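Local coordinates for GTP pyrophosphokinase (PDB 3IBW), which probably makes the alarmone (p)ppGpp by moving pyrophosphate from ATP to GTP, its ACT domain being a likely regulatory module, at residues I8-I22 with L66-L78. The protein carries 1 engineered substitution. Sequence-based numbering, arbitrary orientation.
Sequences IRIVGEDKNGMTNQI and LRKVQGVFTVERL. Engineered in segment 8-22: Asn16 (natural residue Ile).
With CG anti to the backbone N (chi1 172°) and the chain extended as far as NE, Arg9 runs alongside Glu76, whose own chi1 of 75° sets CG between backbone N and carbonyl carbon, 4.0 Å from Arg9 CB. The charges stop short of a salt bridge: a water in the guanidinium plane accepts from Arg9 NE, another joins Arg9 O, Thr74 OG1 and Glu76 OE2, while Arg9 NH1 bonds Asn48. Leu78 lays CD2 3.8 Å from Arg9 CB; an alanine here would probably open a gap beside the arginine's aliphatic stem, leaving it less closely packed. The antiparallel pairing of strands 8-13 and 72-78 shifts by one residue at a classic beta bulge, where Phe73 and Thr74 both face Val11 and Val11 O accepts from Phe73 N (2.7 Å) and Thr74 N (3.2 Å). Past it, Glu13 N bonds Gly71 O. On the helix-covered face, the side chains of Ile10 and Leu66 cross at about a right angle, CD1 to CD1 3.9 Å, and Ile22 CD1 touches both Leu66 CD2 and Val72 CG2. In this ferredoxin-like ACT fold, strand 72-78 edges the chain's sheet, strand 44-53 flanks 4-13 across from it, helix 56-67 covers Ile8 and Ile10, and helix 18-28 brings Ile22 onto Leu66.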
loop_
_atom_site.group_PDB
_atom_site.type_symbol
_atom_site.label_atom_id
_atom_site.label_comp_id
_atom_site.label_asym_id
_atom_site.label_seq_id
_atom_site.Cartn_x
_atom_site.Cartn_y
_atom_site.Cartn_z
ATOM N N ILE A 8 -9.116 -2.695 -8.440
ATOM C CA ILE A 8 -10.069 -2.335 -7.389
ATOM C C ILE A 8 -9.827 -0.875 -7.004
ATOM O O ILE A 8 -8.683 -0.460 -6.826
ATOM C CB ILE A 8 -9.864 -3.166 -6.088
ATOM C CG1 ILE A 8 -10.035 -4.661 -6.354
ATOM C CG2 ILE A 8 -10.855 -2.704 -5.017
ATOM C CD1 ILE A 8 -9.722 -5.518 -5.136
ATOM N N ARG A 9 -10.899 -0.101 -6.880
ATOM C CA ARG A 9 -10.767 1.292 -6.477
ATOM C C ARG A 9 -11.501 1.504 -5.161
ATOM O O ARG A 9 -12.674 1.149 -5.029
ATOM C CB ARG A 9 -11.340 2.234 -7.535
ATOM C CG ARG A 9 -11.399 3.694 -7.081
ATOM C CD ARG A 9 -11.636 4.613 -8.263
ATOM N NE ARG A 9 -11.889 6.002 -7.882
ATOM C CZ ARG A 9 -10.948 6.916 -7.674
ATOM N NH1 ARG A 9 -9.666 6.596 -7.790
ATOM N NH2 ARG A 9 -11.291 8.164 -7.382
ATOM N N ILE A 10 -10.796 2.082 -4.193
ATOM C CA ILE A 10 -11.362 2.359 -2.877
ATOM C C ILE A 10 -11.308 3.862 -2.621
ATOM O O ILE A 10 -10.306 4.512 -2.919
ATOM C CB ILE A 10 -10.548 1.663 -1.751
ATOM C CG1 ILE A 10 -10.445 0.164 -2.028
ATOM C CG2 ILE A 10 -11.192 1.911 -0.381
ATOM C CD1 ILE A 10 -9.059 -0.273 -2.454
ATOM N N VAL A 11 -12.393 4.412 -2.086
ATOM C CA VAL A 11 -12.450 5.831 -1.746
ATOM C C VAL A 11 -13.000 5.858 -0.315
ATOM O O VAL A 11 -13.998 5.194 -0.008
ATOM C CB VAL A 11 -13.379 6.628 -2.704
ATOM C CG1 VAL A 11 -13.350 8.116 -2.323
ATOM C CG2 VAL A 11 -12.926 6.442 -4.155
ATOM N N GLY A 12 -12.341 6.614 0.558
ATOM C CA GLY A 12 -12.764 6.686 1.944
ATOM C C GLY A 12 -12.346 7.969 2.635
ATOM O O GLY A 12 -11.726 8.832 2.024
ATOM N N GLU A 13 -12.668 8.081 3.919
ATOM C CA GLU A 13 -12.337 9.273 4.691
ATOM C C GLU A 13 -10.880 9.275 5.127
ATOM O O GLU A 13 -10.353 8.250 5.544
ATOM C CB GLU A 13 -13.244 9.363 5.924
ATOM C CG GLU A 13 -13.095 8.192 6.882
ATOM C CD GLU A 13 -13.967 8.327 8.123
ATOM O OE1 GLU A 13 -14.943 9.100 8.082
ATOM O OE2 GLU A 13 -13.675 7.654 9.134
ATOM N N ASP A 14 -10.226 10.427 5.019
ATOM C CA ASP A 14 -8.829 10.547 5.424
ATOM C C ASP A 14 -8.825 11.047 6.866
ATOM O O ASP A 14 -8.564 12.214 7.142
ATOM C CB ASP A 14 -8.101 11.525 4.490
ATOM C CG ASP A 14 -6.670 11.797 4.916
ATOM O OD1 ASP A 14 -6.021 10.895 5.489
ATOM O OD2 ASP A 14 -6.187 12.920 4.660
ATOM N N LYS A 15 -9.102 10.123 7.776
ATOM C CA LYS A 15 -9.187 10.389 9.208
ATOM C C LYS A 15 -8.741 9.179 9.998
ATOM O O LYS A 15 -8.592 8.088 9.458
ATOM C CB LYS A 15 -10.647 10.529 9.640
ATOM C CG LYS A 15 -11.417 11.771 9.267
ATOM C CD LYS A 15 -12.854 11.680 9.782
ATOM C CE LYS A 15 -13.526 13.040 9.865
ATOM N NZ LYS A 15 -14.931 12.901 10.348
ATOM N N ASN A 16 -8.499 9.399 11.281
ATOM C CA ASN A 16 -8.272 8.292 12.194
ATOM C C ASN A 16 -7.409 7.116 11.737
ATOM O O ASN A 16 -7.770 5.957 11.980
ATOM C CB ASN A 16 -9.671 7.745 12.548
ATOM C CG ASN A 16 -10.719 8.856 12.787
ATOM O OD1 ASN A 16 -11.800 8.864 12.180
ATOM N ND2 ASN A 16 -10.397 9.786 13.679
ATOM N N GLY A 17 -6.298 7.406 11.072
ATOM C CA GLY A 17 -5.418 6.352 10.603
ATOM C C GLY A 17 -5.969 5.458 9.500
ATOM O O GLY A 17 -5.533 4.318 9.340
HETATM N N MSE A 18 -6.916 5.974 8.725
HETATM C CA MSE A 18 -7.530 5.194 7.651
HETATM C C MSE A 18 -6.604 4.734 6.518
HETATM O O MSE A 18 -6.758 3.620 6.015
HETATM C CB MSE A 18 -8.699 5.974 7.045
HETATM C CG MSE A 18 -9.987 5.937 7.858
HETATM SE SE MSE A 18 -10.689 4.139 8.031
HETATM C CE MSE A 18 -10.311 3.470 6.261
ATOM N N THR A 19 -5.651 5.571 6.111
ATOM C CA THR A 19 -4.751 5.179 5.026
ATOM C C THR A 19 -3.903 3.996 5.491
ATOM O O THR A 19 -3.698 3.038 4.745
ATOM C CB THR A 19 -3.871 6.363 4.558
ATOM O OG1 THR A 19 -3.231 6.962 5.690
ATOM C CG2 THR A 19 -4.733 7.409 3.829
ATOM N N ASN A 20 -3.410 4.059 6.725
ATOM C CA ASN A 20 -2.637 2.949 7.276
ATOM C C ASN A 20 -3.546 1.722 7.435
ATOM O O ASN A 20 -3.126 0.593 7.171
ATOM C CB ASN A 20 -2.056 3.310 8.647
ATOM C CG ASN A 20 -0.802 4.149 8.547
ATOM O OD1 ASN A 20 0.274 3.739 8.991
ATOM N ND2 ASN A 20 -0.928 5.323 7.949
ATOM N N GLN A 21 -4.788 1.930 7.869
ATOM C CA GLN A 21 -5.700 0.801 8.039
ATOM C C GLN A 21 -5.978 0.084 6.722
ATOM O O GLN A 21 -5.933 -1.147 6.663
ATOM C CB GLN A 21 -7.031 1.250 8.668
ATOM C CG GLN A 21 -8.106 0.160 8.654
ATOM C CD GLN A 21 -9.180 0.355 9.711
ATOM O OE1 GLN A 21 -9.423 1.470 10.167
ATOM N NE2 GLN A 21 -9.837 -0.737 10.095
ATOM N N ILE A 22 -6.246 0.846 5.663
ATOM C CA ILE A 22 -6.551 0.246 4.369
ATOM C C ILE A 22 -5.343 -0.452 3.761
ATOM O O ILE A 22 -5.469 -1.502 3.127
ATOM C CB ILE A 22 -7.116 1.303 3.381
ATOM C CG1 ILE A 22 -8.591 1.572 3.702
ATOM C CG2 ILE A 22 -6.992 0.809 1.952
ATOM C CD1 ILE A 22 -9.470 0.327 3.667
ATOM N N LEU A 66 -12.825 -4.925 2.125
ATOM C CA LEU A 66 -12.508 -3.501 2.091
ATOM C C LEU A 66 -13.748 -2.638 2.315
ATOM O O LEU A 66 -13.676 -1.616 2.996
ATOM C CB LEU A 66 -11.893 -3.131 0.741
ATOM C CG LEU A 66 -10.468 -3.637 0.491
ATOM C CD1 LEU A 66 -10.187 -3.686 -0.999
ATOM C CD2 LEU A 66 -9.473 -2.730 1.202
ATOM N N ARG A 67 -14.884 -3.053 1.758
ATOM C CA ARG A 67 -16.106 -2.268 1.888
ATOM C C ARG A 67 -16.640 -2.260 3.313
ATOM O O ARG A 67 -17.331 -1.322 3.714
ATOM C CB ARG A 67 -17.179 -2.770 0.896
ATOM C CG ARG A 67 -18.248 -1.723 0.563
ATOM C CD ARG A 67 -19.288 -2.223 -0.445
ATOM N NE ARG A 67 -18.725 -2.465 -1.773
ATOM C CZ ARG A 67 -18.332 -3.655 -2.215
ATOM N NH1 ARG A 67 -18.441 -4.718 -1.432
ATOM N NH2 ARG A 67 -17.839 -3.784 -3.438
ATOM N N LYS A 68 -16.298 -3.290 4.084
ATOM C CA LYS A 68 -16.754 -3.389 5.464
ATOM C C LYS A 68 -15.940 -2.558 6.449
ATOM O O LYS A 68 -16.307 -2.449 7.618
ATOM C CB LYS A 68 -16.782 -4.855 5.910
ATOM C CG LYS A 68 -17.937 -5.644 5.308
ATOM C CD LYS A 68 -17.916 -7.101 5.752
ATOM C CE LYS A 68 -18.983 -7.910 5.028
ATOM N NZ LYS A 68 -18.560 -9.327 4.834
ATOM N N VAL A 69 -14.839 -1.974 5.990
ATOM C CA VAL A 69 -14.028 -1.140 6.867
ATOM C C VAL A 69 -14.763 0.187 7.092
ATOM O O VAL A 69 -15.021 0.936 6.146
ATOM C CB VAL A 69 -12.635 -0.860 6.255
ATOM C CG1 VAL A 69 -11.868 0.119 7.136
ATOM C CG2 VAL A 69 -11.860 -2.169 6.125
ATOM N N GLN A 70 -15.113 0.468 8.346
ATOM C CA GLN A 70 -15.811 1.705 8.675
ATOM C C GLN A 70 -14.915 2.871 8.277
ATOM O O GLN A 70 -13.751 2.946 8.677
ATOM C CB GLN A 70 -16.141 1.743 10.172
ATOM C CG GLN A 70 -17.176 0.704 10.585
ATOM C CD GLN A 70 -18.478 0.858 9.829
ATOM O OE1 GLN A 70 -19.021 1.958 9.731
ATOM N NE2 GLN A 70 -18.997 -0.246 9.303
ATOM N N GLY A 71 -15.469 3.779 7.484
ATOM C CA GLY A 71 -14.706 4.916 7.005
ATOM C C GLY A 71 -14.535 4.841 5.490
ATOM O O GLY A 71 -14.152 5.828 4.861
ATOM N N VAL A 72 -14.790 3.671 4.900
ATOM C CA VAL A 72 -14.691 3.513 3.445
ATOM C C VAL A 72 -16.047 3.906 2.847
ATOM O O VAL A 72 -17.100 3.491 3.352
ATOM C CB VAL A 72 -14.386 2.044 3.036
ATOM C CG1 VAL A 72 -14.540 1.876 1.516
ATOM C CG2 VAL A 72 -12.972 1.665 3.461
ATOM N N PHE A 73 -16.025 4.708 1.785
ATOM C CA PHE A 73 -17.263 5.123 1.132
ATOM C C PHE A 73 -17.673 4.168 0.019
ATOM O O PHE A 73 -18.813 3.711 -0.019
ATOM C CB PHE A 73 -17.131 6.532 0.550
ATOM C CG PHE A 73 -16.870 7.587 1.584
ATOM C CD1 PHE A 73 -17.594 7.604 2.771
ATOM C CD2 PHE A 73 -15.905 8.561 1.372
ATOM C CE1 PHE A 73 -17.358 8.580 3.735
ATOM C CE2 PHE A 73 -15.661 9.541 2.334
ATOM C CZ PHE A 73 -16.389 9.548 3.516
ATOM N N THR A 74 -16.735 3.853 -0.873
ATOM C CA THR A 74 -17.016 2.963 -1.996
ATOM C C THR A 74 -15.848 2.036 -2.333
ATOM O O THR A 74 -14.690 2.358 -2.075
ATOM C CB THR A 74 -17.321 3.772 -3.306
ATOM O OG1 THR A 74 -16.176 4.563 -3.663
ATOM C CG2 THR A 74 -18.524 4.702 -3.117
ATOM N N VAL A 75 -16.176 0.876 -2.893
ATOM C CA VAL A 75 -15.186 -0.089 -3.357
ATOM C C VAL A 75 -15.813 -0.605 -4.655
ATOM O O VAL A 75 -16.946 -1.096 -4.657
ATOM C CB VAL A 75 -14.969 -1.273 -2.390
ATOM C CG1 VAL A 75 -13.940 -2.238 -2.991
ATOM C CG2 VAL A 75 -14.484 -0.760 -1.043
ATOM N N GLU A 76 -15.091 -0.478 -5.758
ATOM C CA GLU A 76 -15.601 -0.929 -7.048
ATOM C C GLU A 76 -14.485 -1.592 -7.830
ATOM O O GLU A 76 -13.305 -1.327 -7.590
ATOM C CB GLU A 76 -16.141 0.264 -7.858
ATOM C CG GLU A 76 -15.050 1.154 -8.470
ATOM C CD GLU A 76 -15.515 2.575 -8.792
ATOM O OE1 GLU A 76 -15.951 2.831 -9.935
ATOM O OE2 GLU A 76 -15.457 3.430 -7.882
ATOM N N ARG A 77 -14.860 -2.472 -8.749
ATOM C CA ARG A 77 -13.880 -3.123 -9.601
ATOM C C ARG A 77 -13.575 -2.159 -10.759
ATOM O O ARG A 77 -14.478 -1.554 -11.344
ATOM C CB ARG A 77 -14.437 -4.421 -10.170
ATOM C CG ARG A 77 -13.460 -5.146 -11.065
ATOM C CD ARG A 77 -14.032 -6.475 -11.478
ATOM N NE ARG A 77 -13.196 -7.118 -12.477
ATOM C CZ ARG A 77 -13.441 -8.317 -12.984
ATOM N NH1 ARG A 77 -14.502 -8.999 -12.577
ATOM N NH2 ARG A 77 -12.635 -8.823 -13.910
ATOM N N LEU A 78 -12.294 -2.028 -11.081
ATOM C CA LEU A 78 -11.835 -1.161 -12.164
ATOM C C LEU A 78 -11.695 -1.951 -13.456
ATOM O O LEU A 78 -11.417 -3.149 -13.421
ATOM C CB LEU A 78 -10.457 -0.582 -11.836
ATOM C CG LEU A 78 -10.319 0.533 -10.801
ATOM C CD1 LEU A 78 -8.847 0.871 -10.608
ATOM C CD2 LEU A 78 -11.093 1.761 -11.277
HETATM O O HOH W 1 -14.571 3.080 -5.328
HETATM O O HOH W 2 -14.683 5.702 -7.530
HETATM O O HOH W 3 -12.281 1.784 10.617
#